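Local structure of kinectin 1 (Kinesin receptor) (Legionella pneumophila, 4MU6) at residues A[66-71]-A[234-239]; A[85-90]-A[202-207]; A[208-213]-A[222-227]. The protein is of unknown molecular function but, as a secreted Legionella effector with an elongated, almost wholly helical N-terminal domain, probably acts on the cell it infects. All blocks are in the same frame, centred on the assembly; numbering follows the deposited sequence.

In the fold
All three contacts lie in the long helical N-terminal domain, and helix 43-105 enters two of them. It packs against helix 227-273 in contact 1 and against helix 158-217 in contact 2, while contact 3 folds the connection between those two partners back onto helix 158-217. Contact 1 is a surface contact in which aliphatic groups and a serine meet by van der Waals touch. Contacts 2 and 3 are partly buried: a salt bridge joins the helices in one, whereas small side chains, an arginine stem and a bridging water serve the other. Contacts 2 and 3 adjoin, with Arg207 lying against Thr224, and Leu222 of contact 3 packs on Leu234 of contact 1.

Contact 1 (A[66-71]-A[234-239]); sequences KNLEQQ and LRSIQK
Leu68 of helix 43-105 reaches across to Ser236 and Ile237 on helix 227-273, in side-by-side packing of antiparallel helices at the surface of the elongated helical domain. Leu68 falls at the start of a predicted coiled-coil region, and its CA atom stands 7.1 Å from that of Ile237. The leucine points at the other helix. Its CD1 lies against the stem of the isoleucine, 3.5 Å from Ile237 CG1, and also rests on the backbone, with Ser236 O likewise 3.5 Å from Leu68 CD1. The same methyl approaches the serine side chain, Leu68 CD1 being 3.6 Å from Ser236 OG, and CD2 joins it there at 3.7 Å from Ser236 OG. Leu68 and Ile237 do not meet end to end: the two side chains run alongside each other in opposite senses, which lays a leucine methyl beside the isoleucine methylene. Ile237 turns CG1 to that side by setting it anti to its own carbonyl carbon (chi1 -71°). Leucine suits this place because its forked end spreads over two neighbours at once, and serine because a short side chain lets the helices approach closely.

Ser236 meets the leucine with carbon and with an oxygen whose bonds are made in its own helix: OG bonds to Leu233 O, and weakly to Ile232 O. Nearby, Glu69 pairs with Lys65 along helix 43-105. No hydrogen bond or salt bridge spans the two segments. The chemistry is therefore that of a small, mixed patch, about 168 Å² in all, one leucine against an isoleucine and a serine, whose cohesion comes from shape and dispersion.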
# COMPACT_ATOMS: atom_id res chain seq x y z
N LYS A 66 2.70 9.82 -0.42
CA LYS A 66 4.05 9.36 -0.72
C LYS A 66 4.68 8.64 0.45
O LYS A 66 5.26 7.56 0.28
CB LYS A 66 4.95 10.50 -1.20
CG LYS A 66 4.78 10.82 -2.68
CD LYS A 66 5.75 11.91 -3.12
CE LYS A 66 5.29 12.57 -4.42
NZ LYS A 66 5.79 13.98 -4.56
N ASN A 67 4.58 9.23 1.64
CA ASN A 67 5.02 8.55 2.86
C ASN A 67 4.42 7.13 3.06
O ASN A 67 5.14 6.18 3.39
CB ASN A 67 4.73 9.43 4.08
CG ASN A 67 5.43 10.76 4.01
OD1 ASN A 67 6.46 10.91 3.36
ND2 ASN A 67 4.85 11.76 4.67
N LEU A 68 3.11 7.00 2.86
CA LEU A 68 2.41 5.73 3.07
C LEU A 68 2.74 4.73 1.96
O LEU A 68 2.92 3.54 2.22
CB LEU A 68 0.89 5.94 3.09
CG LEU A 68 0.26 6.77 4.20
CD1 LEU A 68 -1.18 7.13 3.83
CD2 LEU A 68 0.32 6.04 5.51
N GLU A 69 2.82 5.23 0.72
CA GLU A 69 3.21 4.39 -0.41
C GLU A 69 4.61 3.82 -0.18
O GLU A 69 4.86 2.66 -0.46
CB GLU A 69 3.22 5.18 -1.73
CG GLU A 69 1.86 5.33 -2.41
CD GLU A 69 1.94 6.15 -3.70
OE1 GLU A 69 3.07 6.51 -4.12
OE2 GLU A 69 0.88 6.45 -4.30
N GLN A 70 5.51 4.66 0.31
CA GLN A 70 6.90 4.27 0.53
C GLN A 70 7.00 3.21 1.62
O GLN A 70 7.78 2.27 1.50
CB GLN A 70 7.77 5.48 0.88
CG GLN A 70 8.33 6.21 -0.34
CD GLN A 70 9.28 5.34 -1.16
OE1 GLN A 70 10.33 4.91 -0.67
NE2 GLN A 70 8.91 5.06 -2.42
N GLN A 71 6.19 3.37 2.66
CA GLN A 71 6.10 2.35 3.69
C GLN A 71 5.64 1.00 3.10
O GLN A 71 6.25 -0.03 3.34
CB GLN A 71 5.14 2.79 4.80
CG GLN A 71 4.88 1.72 5.85
CD GLN A 71 5.95 1.65 6.92
OE1 GLN A 71 7.02 2.25 6.79
NE2 GLN A 71 5.65 0.93 8.01
N LEU A 234 -4.47 1.32 1.02
CA LEU A 234 -5.59 2.16 0.60
C LEU A 234 -6.38 2.68 1.79
O LEU A 234 -6.91 3.79 1.73
CB LEU A 234 -6.49 1.44 -0.41
CG LEU A 234 -5.87 1.25 -1.80
CD1 LEU A 234 -6.72 0.31 -2.67
CD2 LEU A 234 -5.69 2.60 -2.48
N ARG A 235 -6.46 1.91 2.87
CA ARG A 235 -7.21 2.41 4.02
C ARG A 235 -6.48 3.58 4.68
O ARG A 235 -7.10 4.57 5.07
CB ARG A 235 -7.50 1.32 5.06
CG ARG A 235 -8.27 1.87 6.25
CD ARG A 235 -8.28 0.91 7.41
NE ARG A 235 -8.76 1.54 8.64
CZ ARG A 235 -10.04 1.85 8.87
NH1 ARG A 235 -10.96 1.63 7.94
NH2 ARG A 235 -10.39 2.41 10.02
N SER A 236 -5.16 3.46 4.78
CA SER A 236 -4.36 4.50 5.39
C SER A 236 -4.43 5.78 4.55
O SER A 236 -4.46 6.87 5.10
CB SER A 236 -2.91 4.04 5.56
OG SER A 236 -2.33 3.73 4.30
N ILE A 237 -4.49 5.64 3.23
CA ILE A 237 -4.58 6.82 2.38
C ILE A 237 -5.96 7.42 2.45
O ILE A 237 -6.10 8.64 2.56
CB ILE A 237 -4.23 6.52 0.92
CG1 ILE A 237 -2.73 6.26 0.79
CG2 ILE A 237 -4.65 7.67 0.03
CD1 ILE A 237 -2.28 6.08 -0.64
N GLN A 238 -6.98 6.57 2.42
CA GLN A 238 -8.36 7.06 2.51
C GLN A 238 -8.62 7.85 3.79
O GLN A 238 -9.27 8.90 3.76
CB GLN A 238 -9.34 5.90 2.43
CG GLN A 238 -10.75 6.22 2.92
CD GLN A 238 -11.62 4.97 3.07
OE1 GLN A 238 -12.70 4.88 2.49
NE2 GLN A 238 -11.14 4.00 3.86
N LYS A 239 -8.12 7.35 4.91
CA LYS A 239 -8.29 8.05 6.19
C LYS A 239 -7.61 9.42 6.16
O LYS A 239 -8.19 10.42 6.58
CB LYS A 239 -7.75 7.21 7.35
CG LYS A 239 -8.58 5.98 7.65
CD LYS A 239 -9.97 6.39 8.12
CE LYS A 239 -10.72 5.20 8.68
NZ LYS A 239 -12.01 5.58 9.31

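Contact 2 (A[85-90]-A[202-207]); sequences EQDDAE and TKRVKR
Asp87 and Arg204 form an interhelical salt bridge between helix 43-105, here in its predicted coiled-coil region, and the antiparallel helix 158-217. Asp87 is the residue of 85-90 that makes the contact, and it directs its side chain at the other helix. Arg204 NH1 donates to Asp87 OD2 over 3.0 Å, nearly straight at 164°. The oxygen lies at the edge of the guanidinium, close to its plane, but is itself met from above the carboxylate plane, 41° out of it. The CA atoms of the pair are 11.6 Å apart, a gap that the long arginine side chain suits; a bend at chi3 of Arg204 (-53°) turns the guanidinium at the end of its reach. Arg204 NH1 is also hydrogen-bonded to Gln83 OE1. Asp87 OD2 takes His200 ND1 as well, and a water that donates to it at 2.8 Å while accepting from Arg204 NH2 at 2.7 Å, which would help fix both groups.

One residue on, Asp88 does not touch the arginine: its OD1 stays 5.5 Å from Arg204 NH2, a separation at which opposite charges may still help, while its OD2 pairs with Lys84. Finally, Glu90 OE1 forms a salt bridge with Arg197 NH1 of helix 158-217.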
# COMPACT_ATOMS: atom_id res chain seq x y z
N GLU A 85 13.95 -16.49 -0.19
CA GLU A 85 14.98 -17.29 0.48
C GLU A 85 14.43 -18.59 1.05
O GLU A 85 15.10 -19.63 1.01
CB GLU A 85 15.65 -16.47 1.58
CG GLU A 85 16.57 -15.41 1.05
CD GLU A 85 16.55 -14.16 1.91
OE1 GLU A 85 15.97 -14.21 3.01
OE2 GLU A 85 17.11 -13.13 1.47
N GLN A 86 13.22 -18.52 1.60
CA GLN A 86 12.57 -19.72 2.10
C GLN A 86 12.17 -20.66 0.97
O GLN A 86 12.37 -21.87 1.08
CB GLN A 86 11.36 -19.35 2.97
CG GLN A 86 11.78 -18.80 4.32
CD GLN A 86 10.68 -18.03 5.02
OE1 GLN A 86 9.69 -17.63 4.40
NE2 GLN A 86 10.86 -17.82 6.32
N ASP A 87 11.63 -20.12 -0.11
CA ASP A 87 11.34 -20.96 -1.27
C ASP A 87 12.62 -21.60 -1.82
O ASP A 87 12.63 -22.79 -2.10
CB ASP A 87 10.62 -20.18 -2.36
CG ASP A 87 9.17 -19.89 -2.01
OD1 ASP A 87 8.70 -20.35 -0.94
OD2 ASP A 87 8.50 -19.20 -2.81
N ASP A 88 13.68 -20.81 -1.97
CA ASP A 88 14.93 -21.32 -2.50
C ASP A 88 15.48 -22.45 -1.65
O ASP A 88 15.93 -23.48 -2.17
CB ASP A 88 15.98 -20.21 -2.58
CG ASP A 88 15.74 -19.26 -3.75
OD1 ASP A 88 14.89 -19.56 -4.61
OD2 ASP A 88 16.43 -18.21 -3.81
N ALA A 89 15.43 -22.27 -0.33
CA ALA A 89 15.92 -23.28 0.61
C ALA A 89 15.10 -24.57 0.59
O ALA A 89 15.64 -25.68 0.75
CB ALA A 89 15.95 -22.70 2.01
N GLU A 90 13.78 -24.44 0.42
CA GLU A 90 12.92 -25.61 0.35
C GLU A 90 13.18 -26.36 -0.95
O GLU A 90 13.23 -27.58 -0.96
CB GLU A 90 11.44 -25.23 0.47
CG GLU A 90 10.50 -26.44 0.37
CD GLU A 90 9.01 -26.09 0.36
OE1 GLU A 90 8.55 -25.40 -0.59
OE2 GLU A 90 8.30 -26.52 1.30
N THR A 202 6.24 -16.55 -9.89
CA THR A 202 5.49 -15.78 -10.86
C THR A 202 4.94 -14.47 -10.26
O THR A 202 5.18 -13.39 -10.81
CB THR A 202 4.40 -16.64 -11.50
OG1 THR A 202 5.01 -17.67 -12.29
CG2 THR A 202 3.52 -15.80 -12.40
N LYS A 203 4.25 -14.55 -9.12
CA LYS A 203 3.74 -13.34 -8.46
C LYS A 203 4.84 -12.36 -8.06
O LYS A 203 4.67 -11.15 -8.19
CB LYS A 203 2.86 -13.70 -7.25
CG LYS A 203 1.63 -14.51 -7.60
CD LYS A 203 0.88 -14.94 -6.36
CE LYS A 203 -0.31 -15.79 -6.71
NZ LYS A 203 -1.03 -16.23 -5.48
N ARG A 204 5.97 -12.87 -7.57
CA ARG A 204 7.09 -12.00 -7.23
C ARG A 204 7.62 -11.28 -8.47
O ARG A 204 7.89 -10.07 -8.43
CB ARG A 204 8.21 -12.76 -6.51
CG ARG A 204 7.92 -13.03 -5.05
CD ARG A 204 9.16 -13.59 -4.32
NE ARG A 204 9.76 -14.75 -4.98
CZ ARG A 204 9.48 -16.02 -4.67
NH1 ARG A 204 8.61 -16.31 -3.71
NH2 ARG A 204 10.08 -17.00 -5.32
N VAL A 205 7.73 -12.01 -9.58
CA VAL A 205 8.15 -11.42 -10.86
C VAL A 205 7.19 -10.33 -11.32
O VAL A 205 7.62 -9.28 -11.80
CB VAL A 205 8.27 -12.50 -11.97
CG1 VAL A 205 8.54 -11.87 -13.34
CG2 VAL A 205 9.37 -13.51 -11.63
N LYS A 206 5.89 -10.57 -11.18
CA LYS A 206 4.91 -9.56 -11.57
C LYS A 206 5.03 -8.29 -10.71
O LYS A 206 4.95 -7.17 -11.22
CB LYS A 206 3.48 -10.14 -11.50
CG LYS A 206 3.14 -11.14 -12.63
CD LYS A 206 2.02 -12.10 -12.19
CE LYS A 206 1.29 -12.73 -13.37
NZ LYS A 206 0.26 -13.72 -12.92
N ARG A 207 5.23 -8.46 -9.40
CA ARG A 207 5.40 -7.29 -8.54
C ARG A 207 6.70 -6.56 -8.89
O ARG A 207 6.74 -5.33 -8.91
CB ARG A 207 5.32 -7.65 -7.05
CG ARG A 207 3.92 -8.10 -6.61
CD ARG A 207 3.76 -8.18 -5.10
NE ARG A 207 4.49 -9.27 -4.47
CZ ARG A 207 3.97 -10.48 -4.28
NH1 ARG A 207 2.73 -10.74 -4.68
NH2 ARG A 207 4.68 -11.44 -3.68
O HOH W 1 9.58 -19.69 -5.38

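Contact 3 (A[208-213]-A[222-227]); sequences AQARIG and LSTLSG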
# COMPACT_ATOMS: atom_id res chain seq x y z
N ALA A 208 7.75 -7.32 -9.18
CA ALA A 208 9.03 -6.76 -9.57
C ALA A 208 8.93 -6.00 -10.89
O ALA A 208 9.61 -5.00 -11.10
CB ALA A 208 10.09 -7.85 -9.64
N GLN A 209 8.08 -6.48 -11.79
CA GLN A 209 7.85 -5.75 -13.02
C GLN A 209 7.20 -4.39 -12.72
O GLN A 209 7.59 -3.35 -13.28
CB GLN A 209 6.96 -6.55 -13.95
CG GLN A 209 6.70 -5.87 -15.29
CD GLN A 209 7.84 -6.06 -16.28
OE1 GLN A 209 8.85 -6.68 -15.96
NE2 GLN A 209 7.67 -5.52 -17.48
N ALA A 210 6.21 -4.41 -11.82
CA ALA A 210 5.49 -3.19 -11.46
C ALA A 210 6.45 -2.19 -10.84
O ALA A 210 6.28 -0.98 -11.01
CB ALA A 210 4.35 -3.49 -10.49
N ARG A 211 7.43 -2.68 -10.10
CA ARG A 211 8.38 -1.79 -9.45
C ARG A 211 9.18 -0.98 -10.47
O ARG A 211 9.50 0.18 -10.21
CB ARG A 211 9.30 -2.54 -8.48
CG ARG A 211 8.56 -3.07 -7.25
CD ARG A 211 9.52 -3.62 -6.20
NE ARG A 211 8.79 -4.33 -5.16
CZ ARG A 211 8.60 -5.65 -5.13
NH1 ARG A 211 9.13 -6.44 -6.06
NH2 ARG A 211 7.90 -6.18 -4.15
N ILE A 212 9.48 -1.58 -11.62
CA ILE A 212 10.16 -0.86 -12.70
C ILE A 212 9.35 0.36 -13.12
O ILE A 212 9.89 1.43 -13.30
CB ILE A 212 10.39 -1.76 -13.93
CG1 ILE A 212 11.33 -2.93 -13.60
CG2 ILE A 212 10.91 -0.93 -15.09
CD1 ILE A 212 12.76 -2.50 -13.29
N GLY A 213 8.04 0.19 -13.28
CA GLY A 213 7.18 1.29 -13.66
C GLY A 213 7.07 2.31 -12.53
O GLY A 213 7.19 3.51 -12.76
N LEU A 222 0.17 0.23 -6.52
CA LEU A 222 -0.64 -0.91 -6.08
C LEU A 222 -0.20 -2.24 -6.69
O LEU A 222 -0.32 -3.27 -6.03
CB LEU A 222 -2.14 -0.67 -6.30
CG LEU A 222 -2.70 0.47 -5.43
CD1 LEU A 222 -4.13 0.83 -5.82
CD2 LEU A 222 -2.62 0.09 -3.96
N SER A 223 0.32 -2.21 -7.92
CA SER A 223 0.74 -3.46 -8.57
C SER A 223 2.05 -3.99 -7.99
O SER A 223 2.47 -5.10 -8.30
CB SER A 223 0.83 -3.33 -10.10
OG SER A 223 -0.40 -2.92 -10.68
N THR A 224 2.70 -3.21 -7.13
CA THR A 224 3.86 -3.74 -6.42
C THR A 224 3.46 -4.43 -5.11
O THR A 224 4.31 -4.92 -4.38
CB THR A 224 4.89 -2.64 -6.10
OG1 THR A 224 4.45 -1.88 -4.97
CG2 THR A 224 5.08 -1.71 -7.31
N LEU A 225 2.16 -4.45 -4.80
CA LEU A 225 1.71 -5.02 -3.52
C LEU A 225 0.79 -6.21 -3.72
O LEU A 225 0.07 -6.29 -4.71
CB LEU A 225 0.98 -3.96 -2.70
CG LEU A 225 1.72 -2.63 -2.58
CD1 LEU A 225 0.80 -1.57 -2.01
CD2 LEU A 225 2.97 -2.79 -1.72
N SER A 226 0.79 -7.12 -2.74
CA SER A 226 -0.17 -8.22 -2.71
C SER A 226 -1.53 -7.60 -2.43
O SER A 226 -1.60 -6.47 -1.96
CB SER A 226 0.17 -9.19 -1.59
OG SER A 226 0.09 -8.53 -0.34
N GLY A 227 -2.60 -8.35 -2.70
CA GLY A 227 -3.95 -7.85 -2.50
C GLY A 227 -4.20 -7.36 -1.09
O GLY A 227 -4.83 -6.32 -0.87
O HOH W 2 6.87 -3.42 -3.40
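The connection between helix 158-217 and helix 227-273 doubles back along the first of these helices, and Ala210 and Arg211 are where it lies down, through Ser223 and Thr224 of a short 3-10 turn. The methyl of Ala210 faces the turn and presses on its backbone, with Ala210 CB 3.3 Å from Ser223 O. The side chain of Ser223 comes alongside, its CB 3.5 Å from Ala210 CB. Alanine fits because the backbones are close here, the CA atoms of Ala210 and Thr224 being 5.3 Å apart.

Thr224 presents its two branches to different surroundings. Its methyl CG2, anti to the carbonyl carbon, sits against both helix residues, 3.7 Å from Ala210 CB and equally far from Arg211 CG. A chi1 of 78° turns OG1 back over its own backbone, where it bonds to Ile221 O, so threonine supplies an apolar face to the helix and a polar tie within the loop. Arg211 crosses it at a slant, touching with the base of its stem and then running extended to NE. That nitrogen gives its hydrogen to a water at 2.8 Å, which in turn donates to Thr224 O at 3.1 Å. At the loop's end Ser226 is the N-cap of helix 227-273.

No direct hydrogen bond joins the two segments. Close methyl packing and one water bridge do the joining. Arg211, partly aliphatic and partly charged, also links this region to helix 43-105 through a salt bridge from NH2 to Asp80, and Ser226 N bonds to Gln76 OE1 of the same helix.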